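Local structure of pullulanase (Bacillus acidopullulyticus, 2WAN) at residues 431-436 against 482-487; 729-734 against 773-778. The protein probably hydrolyses the alpha-1,6 glycosidic linkages of pullulan and of branched starch polysaccharides, as a multidomain glycoside hydrolase with an alpha-amylase-type catalytic barrel. All coordinates share one frame; numbering follows the deposited sequence.

Contact 1 of 2, residues 431-436 against 482-487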
loop_
_atom_site.group_PDB
_atom_site.type_symbol
_atom_site.label_atom_id
_atom_site.label_comp_id
_atom_site.label_asym_id
_atom_site.label_seq_id
_atom_site.Cartn_x
_atom_site.Cartn_y
_atom_site.Cartn_z
ATOM N N VAL A 431 -9.428 14.784 -7.277
ATOM C CA VAL A 431 -8.742 15.675 -8.242
ATOM C C VAL A 431 -8.731 17.145 -7.815
ATOM O O VAL A 431 -8.037 17.963 -8.432
ATOM C CB VAL A 431 -9.294 15.573 -9.701
ATOM C CG1 VAL A 431 -9.153 14.132 -10.244
ATOM C CG2 VAL A 431 -10.736 16.075 -9.831
ATOM N N ASP A 432 -9.485 17.465 -6.759
ATOM C CA ASP A 432 -9.547 18.803 -6.195
ATOM C C ASP A 432 -8.469 19.052 -5.135
ATOM O O ASP A 432 -8.397 20.164 -4.585
ATOM C CB ASP A 432 -10.932 19.064 -5.574
ATOM C CG ASP A 432 -12.052 19.006 -6.616
ATOM O OD1 ASP A 432 -11.799 19.373 -7.780
ATOM O OD2 ASP A 432 -13.160 18.575 -6.266
ATOM N N GLU A 433 -7.649 18.045 -4.847
ATOM C CA GLU A 433 -6.553 18.233 -3.876
ATOM C C GLU A 433 -5.245 18.567 -4.582
ATOM O O GLU A 433 -5.010 18.114 -5.688
ATOM C CB GLU A 433 -6.360 16.986 -3.001
ATOM C CG GLU A 433 -7.581 16.695 -2.114
ATOM C CD GLU A 433 -7.280 15.883 -0.879
ATOM O OE1 GLU A 433 -6.244 15.184 -0.838
ATOM O OE2 GLU A 433 -8.099 15.954 0.075
ATOM N N VAL A 434 -4.431 19.407 -3.941
ATOM C CA VAL A 434 -3.017 19.575 -4.323
ATOM C C VAL A 434 -2.220 19.203 -3.079
ATOM O O VAL A 434 -2.203 19.948 -2.080
ATOM C CB VAL A 434 -2.676 21.003 -4.782
ATOM C CG1 VAL A 434 -1.241 21.013 -5.340
ATOM C CG2 VAL A 434 -3.635 21.449 -5.877
ATOM N N ILE A 435 -1.580 18.039 -3.157
ATOM C CA ILE A 435 -1.044 17.363 -1.981
ATOM C C ILE A 435 0.437 17.737 -1.789
ATOM O O ILE A 435 1.227 17.666 -2.720
ATOM C CB ILE A 435 -1.237 15.828 -2.100
ATOM C CG1 ILE A 435 -2.735 15.491 -2.187
ATOM C CG2 ILE A 435 -0.624 15.117 -0.894
ATOM C CD1 ILE A 435 -3.032 14.013 -2.538
ATOM N N TYR A 436 0.800 18.108 -0.565
ATOM C CA TYR A 436 2.143 18.583 -0.237
ATOM C C TYR A 436 2.736 17.674 0.837
ATOM O O TYR A 436 2.290 17.692 1.986
ATOM C CB TYR A 436 2.004 20.020 0.271
ATOM C CG TYR A 436 3.263 20.798 0.615
ATOM C CD1 TYR A 436 3.764 20.800 1.913
ATOM C CD2 TYR A 436 3.890 21.602 -0.341
ATOM C CE1 TYR A 436 4.890 21.557 2.260
ATOM C CE2 TYR A 436 5.021 22.370 -0.013
ATOM C CZ TYR A 436 5.500 22.358 1.284
ATOM O OH TYR A 436 6.594 23.135 1.609
ATOM N N GLY A 482 -0.670 27.878 -1.657
ATOM C CA GLY A 482 -1.952 27.445 -2.256
ATOM C C GLY A 482 -2.276 25.953 -2.219
ATOM O O GLY A 482 -3.345 25.519 -2.700
ATOM N N ILE A 483 -1.392 25.148 -1.634
ATOM C CA ILE A 483 -1.681 23.709 -1.536
ATOM C C ILE A 483 -2.913 23.469 -0.667
ATOM O O ILE A 483 -3.239 24.284 0.197
ATOM C CB ILE A 483 -0.449 22.854 -1.075
ATOM C CG1 ILE A 483 0.061 23.263 0.333
ATOM C CG2 ILE A 483 0.710 22.990 -2.129
ATOM C CD1 ILE A 483 -0.677 22.557 1.527
ATOM N N THR A 484 -3.629 22.384 -0.938
ATOM C CA THR A 484 -4.899 22.138 -0.254
ATOM C C THR A 484 -4.779 21.143 0.898
ATOM O O THR A 484 -5.659 21.088 1.757
ATOM C CB THR A 484 -5.976 21.558 -1.202
ATOM O OG1 THR A 484 -5.610 20.227 -1.589
ATOM C CG2 THR A 484 -6.141 22.428 -2.453
ATOM N N THR A 485 -3.730 20.323 0.879
ATOM C CA THR A 485 -3.676 19.148 1.734
ATOM C C THR A 485 -2.221 18.838 2.047
ATOM O O THR A 485 -1.385 18.781 1.138
ATOM C CB THR A 485 -4.326 17.903 1.043
ATOM O OG1 THR A 485 -5.569 18.279 0.435
ATOM C CG2 THR A 485 -4.583 16.784 2.041
ATOM N N VAL A 486 -1.918 18.682 3.340
ATOM C CA VAL A 486 -0.578 18.242 3.768
ATOM C C VAL A 486 -0.608 16.731 3.965
ATOM O O VAL A 486 -1.455 16.212 4.696
ATOM C CB VAL A 486 -0.130 18.958 5.074
ATOM C CG1 VAL A 486 1.169 18.347 5.615
ATOM C CG2 VAL A 486 0.092 20.431 4.808
ATOM N N GLN A 487 0.313 16.020 3.310
ATOM C CA GLN A 487 0.495 14.608 3.600
ATOM C C GLN A 487 1.668 14.476 4.560
ATOM O O GLN A 487 2.807 14.775 4.199
ATOM C CB GLN A 487 0.742 13.800 2.323
ATOM C CG GLN A 487 1.073 12.293 2.552
ATOM C CD GLN A 487 1.467 11.614 1.256
ATOM O OE1 GLN A 487 0.703 11.609 0.294
ATOM N NE2 GLN A 487 2.681 11.077 1.208
#

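Contact 2 of 2, residues 729-734 against 773-778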
loop_
_atom_site.group_PDB
_atom_site.type_symbol
_atom_site.label_atom_id
_atom_site.label_comp_id
_atom_site.label_asym_id
_atom_site.label_seq_id
_atom_site.Cartn_x
_atom_site.Cartn_y
_atom_site.Cartn_z
ATOM N N ILE A 729 -2.358 9.529 -8.910
ATOM C CA ILE A 729 -1.605 10.564 -8.188
ATOM C C ILE A 729 -0.383 10.926 -9.039
ATOM O O ILE A 729 0.592 10.169 -9.110
ATOM C CB ILE A 729 -1.166 10.092 -6.782
ATOM C CG1 ILE A 729 -2.305 9.351 -6.056
ATOM C CG2 ILE A 729 -0.607 11.304 -5.938
ATOM C CD1 ILE A 729 -3.596 10.187 -5.831
ATOM N N ASN A 730 -0.448 12.094 -9.680
ATOM C CA ASN A 730 0.596 12.523 -10.603
ATOM C C ASN A 730 1.713 13.193 -9.822
ATOM O O ASN A 730 1.452 14.017 -8.942
ATOM C CB ASN A 730 0.016 13.523 -11.613
ATOM C CG ASN A 730 -1.037 12.899 -12.503
ATOM O OD1 ASN A 730 -0.943 11.720 -12.861
ATOM N ND2 ASN A 730 -2.040 13.684 -12.877
ATOM N N TYR A 731 2.956 12.843 -10.144
ATOM C CA TYR A 731 4.083 13.423 -9.408
ATOM C C TYR A 731 5.374 13.231 -10.177
ATOM O O TYR A 731 5.435 12.422 -11.137
ATOM C CB TYR A 731 4.206 12.822 -7.989
ATOM C CG TYR A 731 4.789 11.416 -7.928
ATOM C CD1 TYR A 731 4.196 10.346 -8.603
ATOM C CD2 TYR A 731 5.941 11.155 -7.179
ATOM C CE1 TYR A 731 4.751 9.040 -8.532
ATOM C CE2 TYR A 731 6.493 9.863 -7.102
ATOM C CZ TYR A 731 5.890 8.817 -7.782
ATOM O OH TYR A 731 6.436 7.551 -7.699
ATOM N N VAL A 732 6.383 13.984 -9.745
ATOM C CA VAL A 732 7.737 13.842 -10.275
ATOM C C VAL A 732 8.754 13.466 -9.179
ATOM O O VAL A 732 9.718 12.754 -9.472
ATOM C CB VAL A 732 8.155 15.088 -11.103
ATOM C CG1 VAL A 732 8.253 16.323 -10.232
ATOM C CG2 VAL A 732 9.507 14.838 -11.854
ATOM N N THR A 733 8.548 13.915 -7.938
ATOM C CA THR A 733 9.414 13.470 -6.834
ATOM C C THR A 733 8.606 13.241 -5.561
ATOM O O THR A 733 7.453 13.663 -5.465
ATOM C CB THR A 733 10.529 14.495 -6.495
ATOM O OG1 THR A 733 9.948 15.750 -6.113
ATOM C CG2 THR A 733 11.471 14.725 -7.710
ATOM N N SER A 734 9.257 12.596 -4.589
ATOM C CA SER A 734 8.692 12.312 -3.272
ATOM C C SER A 734 9.858 12.186 -2.286
ATOM O O SER A 734 11.023 12.391 -2.673
ATOM C CB SER A 734 7.904 10.990 -3.320
ATOM O OG SER A 734 8.794 9.882 -3.477
ATOM N N VAL A 773 -4.704 13.780 -9.840
ATOM C CA VAL A 773 -4.443 14.338 -8.511
ATOM C C VAL A 773 -2.994 14.795 -8.380
ATOM O O VAL A 773 -2.100 13.959 -8.291
ATOM C CB VAL A 773 -4.750 13.331 -7.372
ATOM C CG1 VAL A 773 -4.629 14.045 -6.006
ATOM C CG2 VAL A 773 -6.163 12.714 -7.553
ATOM N N PRO A 774 -2.752 16.116 -8.363
ATOM C CA PRO A 774 -1.346 16.532 -8.295
ATOM C C PRO A 774 -0.738 16.392 -6.894
ATOM O O PRO A 774 -1.359 16.791 -5.901
ATOM C CB PRO A 774 -1.403 18.007 -8.697
ATOM C CG PRO A 774 -2.784 18.448 -8.264
ATOM C CD PRO A 774 -3.654 17.257 -8.589
ATOM N N PHE A 775 0.500 15.908 -6.841
ATOM C CA PHE A 775 1.214 15.686 -5.579
ATOM C C PHE A 775 2.593 16.274 -5.767
ATOM O O PHE A 775 3.180 16.152 -6.869
ATOM C CB PHE A 775 1.339 14.159 -5.352
ATOM C CG PHE A 775 2.314 13.758 -4.261
ATOM C CD1 PHE A 775 1.855 13.392 -2.991
ATOM C CD2 PHE A 775 3.684 13.703 -4.514
ATOM C CE1 PHE A 775 2.752 12.976 -1.996
ATOM C CE2 PHE A 775 4.581 13.310 -3.528
ATOM C CZ PHE A 775 4.113 12.961 -2.257
ATOM N N MET A 776 3.120 16.897 -4.714
ATOM C CA MET A 776 4.509 17.392 -4.749
ATOM C C MET A 776 5.216 17.087 -3.437
ATOM O O MET A 776 4.589 17.091 -2.355
ATOM C CB MET A 776 4.547 18.901 -5.040
ATOM C CG MET A 776 3.873 19.773 -3.964
ATOM S SD MET A 776 3.931 21.545 -4.263
ATOM C CE MET A 776 5.670 21.888 -3.960
ATOM N N GLN A 777 6.520 16.821 -3.533
ATOM C CA GLN A 777 7.347 16.718 -2.337
ATOM C C GLN A 777 7.507 18.119 -1.745
ATOM O O GLN A 777 7.946 19.042 -2.422
ATOM C CB GLN A 777 8.737 16.165 -2.671
ATOM C CG GLN A 777 9.569 15.933 -1.385
ATOM C CD GLN A 777 10.989 15.431 -1.597
ATOM O OE1 GLN A 777 11.642 15.053 -0.623
ATOM N NE2 GLN A 777 11.489 15.443 -2.844
ATOM N N GLY A 778 7.138 18.281 -0.479
ATOM C CA GLY A 778 7.276 19.586 0.173
ATOM C C GLY A 778 8.705 20.106 0.067
ATOM O O GLY A 778 9.661 19.378 0.268
HETATM O O HOH W 1 5.616 16.109 -8.053
#

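Contact 1 of 2, residues 431-436 against 482-487
V434 and T484 bond to each other twice. The backbone N of V434 donates to T484 OG1 at 2.8 Å, and T484 N returns a bond to V434 O at 3.0 Å, in the carbonyl plane on a lone pair. T484 OG1 lies between its own backbone N and carbonyl carbon (chi1 69°), which turns the hydroxyl onto the V434 amide. T484 OG1 and T485 OG1 also share a hydrogen bond, 2.8 Å long. The N of T485 adds a weak bond to V434 O.

Further on, the segments become parallel strands. Y436 N donates to T485 O at 2.9 Å, and Q487 N to Y436 O at 2.9 Å, from well above that carbonyl plane. I435 pairs with T485 on one face of the sheet, and its CG2 meets Q487 CB at 3.7 Å. Y436 and V486 project from the other face. There I483 CG1 packs on Y436 CB at 3.8 Å, and its CG2 comes obliquely to the ring.

E433 CD lies 3.2 Å from T485 OG1, yet neither carboxylate oxygen has the angle for a hydrogen bond to that hydroxyl. N549 holds E433 OE1 weakly. The outer shell fixes the polar ends: E781 binds Y436 OH, Y649 binds Q487 OE1 and R831 makes a salt bridge with D432. L478 and L481 of helix 474-481 touch Y436.

This is the start of the first two strands of the catalytic barrel. A side-chain hydroxyl serves one buried amide before the regular backbone pairing takes over, so the strands are already joined where they enter the barrel.

Contact 2 of 2, residues 729-734 against 773-778
V773 opens its segment against I729. CD1 of I729 lies 3.7 Å from V773 CB, and the two side chains run side by side, pointing the same way. The carbonyl O of V773 accepts the N of N730 at 2.9 Å, with the donor tilted from the carbonyl plane. P774 pairs with N730 in parallel register, on the face away from I729 and V773. The N of F775 then bonds to N730 O at 3.0 Å, the C=O pointing almost straight at it (174°).

F775 carries most of the apolar contact. With CG anti to the backbone N (chi1 167°), its ring reaches toward Y731 and T733. Its CB meets I729 CG2 at 3.5 Å, CD2 meets Y731 CB at 3.6 Å, and T733 O sits at the ring edge. F679 meets the rings of both F775 and Y731 edge-to-face. One water links V732 N to F775 O, accepting from the first and donating to the second.

Q777 ends the contact. Its extended side chain crosses T733, whose OG1 binds E780. Q777 NE2 lies 3.1 Å from S734 O at a poor bonding angle. R784 bonds to Q777 OE1. An alanine here would probably leave R784 without this acceptor and open a gap beside T733 and S734.

Neighbouring parallel strands joined through helical chain, here helices 740-747 and 753-769, form the beta-alpha-beta unit of a TIM barrel, in this case its seventh and eighth strands.

Both contacts are buried and belong to one eight-stranded parallel barrel. Contact 1 joins its first and second strands, contact 2 its seventh and eighth. They meet where the barrel closes: I435 exchanges backbone bonds with P774 and M776, and Q487 touches F775 from the contact 1 side. Their chemistry differs with the end of the strands involved. Contact 1 has its extra polar bonds where the strands enter, through threonine hydroxyls. Contact 2 pairs regularly at the start; then the 731-732 part bows away, a water bridges it, and the chain comes back beside Q777. In TIM-barrel enzymes the C-terminal end of the strands carries the active site.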